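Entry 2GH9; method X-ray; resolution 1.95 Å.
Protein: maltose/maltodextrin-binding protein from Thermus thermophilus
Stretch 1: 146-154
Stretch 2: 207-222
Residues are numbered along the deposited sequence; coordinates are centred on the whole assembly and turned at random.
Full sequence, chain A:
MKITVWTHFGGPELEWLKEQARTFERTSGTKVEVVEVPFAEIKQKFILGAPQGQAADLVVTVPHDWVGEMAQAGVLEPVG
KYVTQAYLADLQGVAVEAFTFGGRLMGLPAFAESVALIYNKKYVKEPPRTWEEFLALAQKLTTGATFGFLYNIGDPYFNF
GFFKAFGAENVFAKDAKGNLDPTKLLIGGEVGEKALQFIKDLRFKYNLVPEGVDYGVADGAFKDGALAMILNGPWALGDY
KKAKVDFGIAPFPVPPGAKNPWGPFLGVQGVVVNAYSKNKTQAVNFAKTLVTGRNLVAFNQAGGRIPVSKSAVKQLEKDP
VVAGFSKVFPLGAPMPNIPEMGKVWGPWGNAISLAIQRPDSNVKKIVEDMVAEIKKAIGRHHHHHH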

ATOM      1  N   THR A 146     -11.108  20.824  14.519  1.00 42.66           N
ATOM      2  CA  THR A 146     -11.382  19.382  14.425  1.00 41.61           C
ATOM      3  C   THR A 146     -11.828  19.025  13.014  1.00 40.53           C
ATOM      4  O   THR A 146     -12.433  19.852  12.311  1.00 40.62           O
ATOM      5  CB  THR A 146     -12.469  18.977  15.449  1.00 41.71           C
ATOM      6  OG1 THR A 146     -11.971  19.218  16.772  1.00 42.35           O
ATOM      7  CG2 THR A 146     -12.847  17.522  15.317  1.00 42.46           C
ATOM      8  N   PHE A 147     -11.510  17.804  12.591  1.00 38.74           N
ATOM      9  CA  PHE A 147     -11.864  17.346  11.250  1.00 37.41           C
ATOM     10  C   PHE A 147     -12.656  16.052  11.324  1.00 35.56           C
ATOM     11  O   PHE A 147     -12.362  15.177  12.145  1.00 35.36           O
ATOM     12  CB  PHE A 147     -10.604  17.143  10.412  1.00 38.14           C
ATOM     13  CG  PHE A 147      -9.859  18.415  10.115  1.00 39.11           C
ATOM     14  CD1 PHE A 147     -10.178  19.176   8.994  1.00 39.07           C
ATOM     15  CD2 PHE A 147      -8.831  18.848  10.948  1.00 39.56           C
ATOM     16  CE1 PHE A 147      -9.488  20.353   8.708  1.00 39.46           C
ATOM     17  CE2 PHE A 147      -8.141  20.028  10.670  1.00 39.14           C
ATOM     18  CZ  PHE A 147      -8.471  20.774   9.542  1.00 39.77           C
ATOM     19  N   GLY A 148     -13.680  15.933  10.486  1.00 33.66           N
ATOM     20  CA  GLY A 148     -14.466  14.690  10.434  1.00 32.09           C
ATOM     21  C   GLY A 148     -13.812  13.632   9.547  1.00 30.40           C
ATOM     22  O   GLY A 148     -13.860  12.447   9.867  1.00 29.35           O
ATOM     23  N   PHE A 149     -13.239  14.075   8.423  1.00 28.84           N
ATOM     24  CA  PHE A 149     -12.588  13.193   7.465  1.00 28.16           C
ATOM     25  C   PHE A 149     -11.466  13.851   6.669  1.00 27.12           C
ATOM     26  O   PHE A 149     -11.639  14.904   6.044  1.00 28.02           O
ATOM     27  CB  PHE A 149     -13.604  12.591   6.494  1.00 27.65           C
ATOM     28  CG  PHE A 149     -12.976  11.761   5.423  1.00 27.51           C
ATOM     29  CD1 PHE A 149     -12.345  10.556   5.742  1.00 26.17           C
ATOM     30  CD2 PHE A 149     -13.003  12.166   4.097  1.00 27.16           C
ATOM     31  CE1 PHE A 149     -11.753   9.804   4.762  1.00 25.28           C
ATOM     32  CE2 PHE A 149     -12.416  11.392   3.111  1.00 26.43           C
ATOM     33  CZ  PHE A 149     -11.793  10.218   3.450  1.00 24.97           C
ATOM     34  N   LEU A 150     -10.305  13.193   6.676  1.00 25.79           N
ATOM     35  CA  LEU A 150      -9.159  13.636   5.939  1.00 25.71           C
ATOM     36  C   LEU A 150      -8.445  12.419   5.358  1.00 24.82           C
ATOM     37  O   LEU A 150      -8.519  11.331   5.917  1.00 24.17           O
ATOM     38  CB  LEU A 150      -8.201  14.428   6.835  1.00 25.88           C
ATOM     39  CG  LEU A 150      -8.646  15.815   7.349  1.00 27.13           C
ATOM     40  CD1 LEU A 150      -7.519  16.436   8.226  1.00 26.82           C
ATOM     41  CD2 LEU A 150      -9.004  16.713   6.161  1.00 24.62           C
ATOM     42  N   TYR A 151      -7.771  12.630   4.238  1.00 24.29           N
ATOM     43  CA  TYR A 151      -6.928  11.592   3.622  1.00 24.40           C
ATOM     44  C   TYR A 151      -5.999  12.210   2.577  1.00 24.21           C
ATOM     45  O   TYR A 151      -6.173  13.372   2.188  1.00 23.95           O
ATOM     46  CB  TYR A 151      -7.787  10.445   3.018  1.00 23.81           C
ATOM     47  CG  TYR A 151      -8.322  10.679   1.618  1.00 23.96           C
ATOM     48  CD1 TYR A 151      -9.273  11.662   1.375  1.00 24.79           C
ATOM     49  CD2 TYR A 151      -7.908   9.888   0.541  1.00 22.03           C
ATOM     50  CE1 TYR A 151      -9.764  11.889   0.114  1.00 23.45           C
ATOM     51  CE2 TYR A 151      -8.401  10.108  -0.748  1.00 23.44           C
ATOM     52  CZ  TYR A 151      -9.342  11.121  -0.941  1.00 24.23           C
ATOM     53  OH  TYR A 151      -9.875  11.383  -2.163  1.00 24.40           O
ATOM     54  N   ASN A 152      -5.028  11.421   2.123  1.00 23.45           N
ATOM     55  CA  ASN A 152      -4.098  11.843   1.078  1.00 23.72           C
ATOM     56  C   ASN A 152      -4.792  11.948  -0.282  1.00 23.26           C
ATOM     57  O   ASN A 152      -4.623  11.113  -1.154  1.00 22.83           O
ATOM     58  CB  ASN A 152      -2.890  10.889   1.040  1.00 23.29           C
ATOM     59  CG  ASN A 152      -1.739  11.425   0.241  1.00 24.20           C
ATOM     60  OD1 ASN A 152      -1.771  12.553  -0.277  1.00 22.74           O
ATOM     61  ND2 ASN A 152      -0.678  10.610   0.136  1.00 25.31           N
ATOM     62  N   ILE A 153      -5.540  13.040  -0.459  1.00 23.72           N
ATOM     63  CA  ILE A 153      -6.454  13.217  -1.579  1.00 22.66           C
ATOM     64  C   ILE A 153      -5.817  13.222  -2.965  1.00 23.14           C
ATOM     65  O   ILE A 153      -6.443  12.823  -3.947  1.00 22.27           O
ATOM     66  CB  ILE A 153      -7.330  14.510  -1.333  1.00 23.36           C
ATOM     67  CG1 ILE A 153      -8.426  14.677  -2.381  1.00 22.66           C
ATOM     68  CG2 ILE A 153      -6.468  15.766  -1.245  1.00 21.98           C
ATOM     69  CD1 ILE A 153      -9.549  15.603  -1.903  1.00 22.47           C
ATOM     70  N   GLY A 154      -4.575  13.684  -3.059  1.00 22.83           N
ATOM     71  CA  GLY A 154      -3.895  13.719  -4.327  1.00 22.71           C
ATOM     72  C   GLY A 154      -3.298  12.405  -4.772  1.00 22.29           C
ATOM     73  O   GLY A 154      -2.914  12.282  -5.909  1.00 21.55           O
ATOM     74  N   ASN A 207     -17.050  19.655   1.127  1.00 32.47           N
ATOM     75  CA  ASN A 207     -16.187  20.470   1.997  1.00 32.40           C
ATOM     76  C   ASN A 207     -15.550  19.650   3.133  1.00 32.48           C
ATOM     77  O   ASN A 207     -15.613  20.033   4.315  1.00 32.80           O
ATOM     78  CB  ASN A 207     -16.953  21.692   2.544  1.00 32.80           C
ATOM     79  CG  ASN A 207     -16.027  22.717   3.203  1.00 32.76           C
ATOM     80  OD1 ASN A 207     -14.951  23.043   2.677  1.00 31.44           O
ATOM     81  ND2 ASN A 207     -16.434  23.213   4.364  1.00 32.01           N
ATOM     82  N   LEU A 208     -14.945  18.513   2.763  1.00 31.85           N
ATOM     83  CA  LEU A 208     -14.358  17.606   3.748  1.00 31.97           C
ATOM     84  C   LEU A 208     -12.829  17.690   3.777  1.00 31.34           C
ATOM     85  O   LEU A 208     -12.218  17.683   4.863  1.00 31.28           O
ATOM     86  CB  LEU A 208     -14.822  16.156   3.499  1.00 31.78           C
ATOM     87  CG  LEU A 208     -16.291  15.838   3.806  1.00 33.13           C
ATOM     88  CD1 LEU A 208     -16.595  14.353   3.623  1.00 33.28           C
ATOM     89  CD2 LEU A 208     -16.642  16.259   5.218  1.00 32.98           C
ATOM     90  N   VAL A 209     -12.225  17.798   2.593  1.00 31.40           N
ATOM     91  CA  VAL A 209     -10.780  17.749   2.445  1.00 31.58           C
ATOM     92  C   VAL A 209     -10.275  19.020   1.767  1.00 31.85           C
ATOM     93  O   VAL A 209     -10.303  19.124   0.555  1.00 31.65           O
ATOM     94  CB  VAL A 209     -10.341  16.494   1.642  1.00 31.23           C
ATOM     95  CG1 VAL A 209      -8.828  16.336   1.723  1.00 30.69           C
ATOM     96  CG2 VAL A 209     -11.071  15.221   2.189  1.00 29.57           C
ATOM     97  N   PRO A 210      -9.826  20.002   2.561  1.00 33.03           N
ATOM     98  CA  PRO A 210      -9.339  21.253   1.964  1.00 33.62           C
ATOM     99  C   PRO A 210      -7.985  21.149   1.258  1.00 34.50           C
ATOM    100  O   PRO A 210      -7.340  20.094   1.242  1.00 34.91           O
ATOM    101  CB  PRO A 210      -9.246  22.209   3.162  1.00 33.65           C
ATOM    102  CG  PRO A 210      -9.105  21.317   4.368  1.00 33.48           C
ATOM    103  CD  PRO A 210      -9.804  20.028   4.037  1.00 32.47           C
ATOM    104  N   GLU A 211      -7.574  22.271   0.674  1.00 35.40           N
ATOM    105  CA  GLU A 211      -6.262  22.413   0.074  1.00 34.98           C
ATOM    106  C   GLU A 211      -5.144  22.068   1.080  1.00 34.67           C
ATOM    107  O   GLU A 211      -5.285  22.222   2.303  1.00 35.33           O
ATOM    108  CB  GLU A 211      -6.115  23.844  -0.473  1.00 35.51           C
ATOM    109  CG  GLU A 211      -4.700  24.257  -0.826  1.00 37.41           C
ATOM    110  CD  GLU A 211      -4.118  23.503  -2.001  1.00 41.62           C
ATOM    111  OE1 GLU A 211      -4.846  23.300  -2.997  1.00 44.17           O
ATOM    112  OE2 GLU A 211      -2.907  23.157  -1.944  1.00 45.25           O
ATOM    113  N   GLY A 212      -4.049  21.537   0.553  1.00 34.49           N
ATOM    114  CA  GLY A 212      -2.867  21.270   1.355  1.00 33.95           C
ATOM    115  C   GLY A 212      -2.809  19.905   2.007  1.00 33.33           C
ATOM    116  O   GLY A 212      -1.759  19.509   2.504  1.00 33.68           O
ATOM    117  N   VAL A 213      -3.915  19.162   2.004  1.00 32.74           N
ATOM    118  CA  VAL A 213      -3.953  17.908   2.763  1.00 31.89           C
ATOM    119  C   VAL A 213      -3.243  16.772   2.013  1.00 31.10           C
ATOM    120  O   VAL A 213      -3.739  16.247   1.011  1.00 30.81           O
ATOM    121  CB  VAL A 213      -5.382  17.503   3.154  1.00 32.01           C
ATOM    122  CG1 VAL A 213      -5.352  16.333   4.147  1.00 31.41           C
ATOM    123  CG2 VAL A 213      -6.110  18.698   3.777  1.00 33.29           C
ATOM    124  N   ASP A 214      -2.075  16.402   2.535  1.00 29.91           N
ATOM    125  CA  ASP A 214      -1.294  15.299   2.011  1.00 28.85           C
ATOM    126  C   ASP A 214      -1.213  14.193   3.071  1.00 27.66           C
ATOM    127  O   ASP A 214      -1.863  14.271   4.111  1.00 27.63           O
ATOM    128  CB  ASP A 214       0.094  15.792   1.557  1.00 29.12           C
ATOM    129  CG  ASP A 214       0.885  16.449   2.655  1.00 29.92           C
ATOM    130  OD1 ASP A 214       0.482  16.397   3.840  1.00 29.35           O
ATOM    131  OD2 ASP A 214       1.929  17.064   2.314  1.00 33.30           O
ATOM    132  N   TYR A 215      -0.421  13.160   2.817  1.00 26.92           N
ATOM    133  CA  TYR A 215      -0.316  12.061   3.764  1.00 26.25           C
ATOM    134  C   TYR A 215      -0.070  12.549   5.190  1.00 25.85           C
ATOM    135  O   TYR A 215      -0.762  12.148   6.108  1.00 25.19           O
ATOM    136  CB  TYR A 215       0.791  11.064   3.365  1.00 25.77           C
ATOM    137  CG  TYR A 215       0.711   9.867   4.254  1.00 25.71           C
ATOM    138  CD1 TYR A 215      -0.164   8.822   3.970  1.00 26.02           C
ATOM    139  CD2 TYR A 215       1.406   9.832   5.452  1.00 25.56           C
ATOM    140  CE1 TYR A 215      -0.290   7.738   4.848  1.00 24.77           C
ATOM    141  CE2 TYR A 215       1.292   8.774   6.314  1.00 25.81           C
ATOM    142  CZ  TYR A 215       0.440   7.727   6.009  1.00 24.93           C
ATOM    143  OH  TYR A 215       0.335   6.699   6.896  1.00 25.24           O
ATOM    144  N   GLY A 216       0.930  13.413   5.374  1.00 26.15           N
ATOM    145  CA  GLY A 216       1.351  13.822   6.712  1.00 26.60           C
ATOM    146  C   GLY A 216       0.341  14.645   7.489  1.00 26.76           C
ATOM    147  O   GLY A 216       0.217  14.514   8.714  1.00 27.66           O
ATOM    148  N   VAL A 217      -0.385  15.493   6.768  1.00 27.77           N
ATOM    149  CA  VAL A 217      -1.422  16.337   7.364  1.00 27.24           C
ATOM    150  C   VAL A 217      -2.520  15.465   7.953  1.00 26.83           C
ATOM    151  O   VAL A 217      -2.896  15.612   9.129  1.00 26.00           O
ATOM    152  CB  VAL A 217      -1.987  17.314   6.313  1.00 27.81           C
ATOM    153  CG1 VAL A 217      -3.210  18.053   6.841  1.00 28.10           C
ATOM    154  CG2 VAL A 217      -0.885  18.295   5.834  1.00 27.64           C
ATOM    155  N   ALA A 218      -3.012  14.516   7.152  1.00 26.74           N
ATOM    156  CA  ALA A 218      -4.096  13.634   7.606  1.00 26.41           C
ATOM    157  C   ALA A 218      -3.621  12.669   8.686  1.00 25.84           C
ATOM    158  O   ALA A 218      -4.315  12.440   9.674  1.00 24.90           O
ATOM    159  CB  ALA A 218      -4.710  12.870   6.422  1.00 26.07           C
ATOM    160  N   ASP A 219      -2.439  12.091   8.483  1.00 26.12           N
ATOM    161  CA  ASP A 219      -1.907  11.143   9.433  1.00 26.83           C
ATOM    162  C   ASP A 219      -1.606  11.830  10.757  1.00 27.00           C
ATOM    163  O   ASP A 219      -1.888  11.275  11.823  1.00 26.97           O
ATOM    164  CB  ASP A 219      -0.650  10.487   8.890  1.00 26.70           C
ATOM    165  CG  ASP A 219      -0.170   9.361   9.774  1.00 27.18           C
ATOM    166  OD1 ASP A 219      -0.984   8.483  10.117  1.00 28.61           O
ATOM    167  OD2 ASP A 219       1.023   9.375  10.131  1.00 29.78           O
ATOM    168  N   GLY A 220      -1.028  13.032  10.669  1.00 28.09           N
ATOM    169  CA  GLY A 220      -0.698  13.833  11.868  1.00 28.46           C
ATOM    170  C   GLY A 220      -1.940  14.131  12.688  1.00 28.65           C
ATOM    171  O   GLY A 220      -1.974  13.895  13.896  1.00 29.14           O
ATOM    172  N   ALA A 221      -2.978  14.600  11.997  1.00 29.00           N
ATOM    173  CA  ALA A 221      -4.285  14.861  12.592  1.00 28.52           C
ATOM    174  C   ALA A 221      -4.917  13.676  13.329  1.00 28.42           C
ATOM    175  O   ALA A 221      -5.453  13.850  14.421  1.00 27.19           O
ATOM    176  CB  ALA A 221      -5.232  15.411  11.525  1.00 28.89           C
ATOM    177  N   PHE A 222      -4.823  12.464  12.770  1.00 28.82           N
ATOM    178  CA  PHE A 222      -5.397  11.274  13.414  1.00 29.17           C
ATOM    179  C   PHE A 222      -4.616  10.876  14.661  1.00 30.38           C
ATOM    180  O   PHE A 222      -5.211  10.567  15.702  1.00 30.71           O
ATOM    181  CB  PHE A 222      -5.467  10.102  12.425  1.00 28.26           C
ATOM    182  CG  PHE A 222      -6.458   9.024  12.805  1.00 27.77           C
ATOM    183  CD1 PHE A 222      -7.817   9.180  12.540  1.00 26.44           C
ATOM    184  CD2 PHE A 222      -6.029   7.847  13.400  1.00 25.35           C
ATOM    185  CE1 PHE A 222      -8.733   8.178  12.862  1.00 25.87           C
ATOM    186  CE2 PHE A 222      -6.933   6.838  13.732  1.00 27.85           C
ATOM    187  CZ  PHE A 222      -8.293   7.001  13.460  1.00 26.35           C
TER
HETATM  188  O   HOH W   1     -13.127  16.825   7.474  1.00 35.76           O
HETATM  189  O   HOH W   2      -2.847  15.270  -1.307  1.00 35.41           O

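Stretch 1 packs against the loop and first helical turns of stretch 2 mainly through apolar side chains. The contact buries 645 Å², both sides summed. No clear direct hydrogen bond crosses it; two waters bridge the stretches.

Thr146 lies out of reach. Phe147 is partly exposed and makes a light contact: its ring atom CE1 lies 4.5 Å from Pro210 CG. Gly148, where the chain turns a corner, has no side chain and adds almost nothing.

Phe149 is buried. Its ring atom CD2 lies 4.2 Å from Leu208 CD1 and 4.1 Å from Val209 CG2. Phe149 O and Leu208 O approach to 3.1 Å, but both are acceptors and cannot bond to each other. Water 1 joins the two backbones instead. It accepts from Phe149 N at 2.9 Å and donates to Leu208 O at 2.9 Å.

Leu150 has the largest covered area, 88 Å². Its CD2 reaches the loop, 4.0 Å from Pro210 CD and 4.2 Å from Val213 CG1. Its CD1 reaches the helix, 4.1 Å from Ala221 CB. Leu150 CB sits 3.8 Å from Ala218 CB. A branched apolar side chain suits this place between loop and helix. The small Ala218 lets the helix come close: its CA is 5.3 Å from Tyr151 CA.

The CA-to-CB bond of Tyr151 points away, yet its ring comes back to the contact. Val209 CG2 lies at the ring edge, 4.1 Å from Tyr151 CD1. The hydroxyl is hydrogen-bonded elsewhere in the structure. Tyr151 N is buried 3.8 Å from Ala218 CB and has no partner in the model.

Asn152 packs against the start of the helix. Its OD1 lies 3.6 Å from Asp214 CA, and its ND2 lies 3.6 Å from Tyr215 CB. The capping bond is made within stretch 2: Val217 N donates to Asp214 OD1 at 3.2 Å. Water 2 donates to Asn152 OD1 at 3.1 Å and to Val213 O at 2.7 Å, and accepts from Gly154 N at 2.9 Å. The amide oxygen of Asn152 thus gives this water an acceptor beside the loop backbone.

Ile153 points toward stretch 2. Its CD1 packs 3.7 Å from Val209 CB, and its CG2 lies 3.6 Å from Val213 O. Val209 and Val213 suit this side of the loop: both are buried, and both point toward stretch 1. Gly154 makes no direct contact and takes part through water 2.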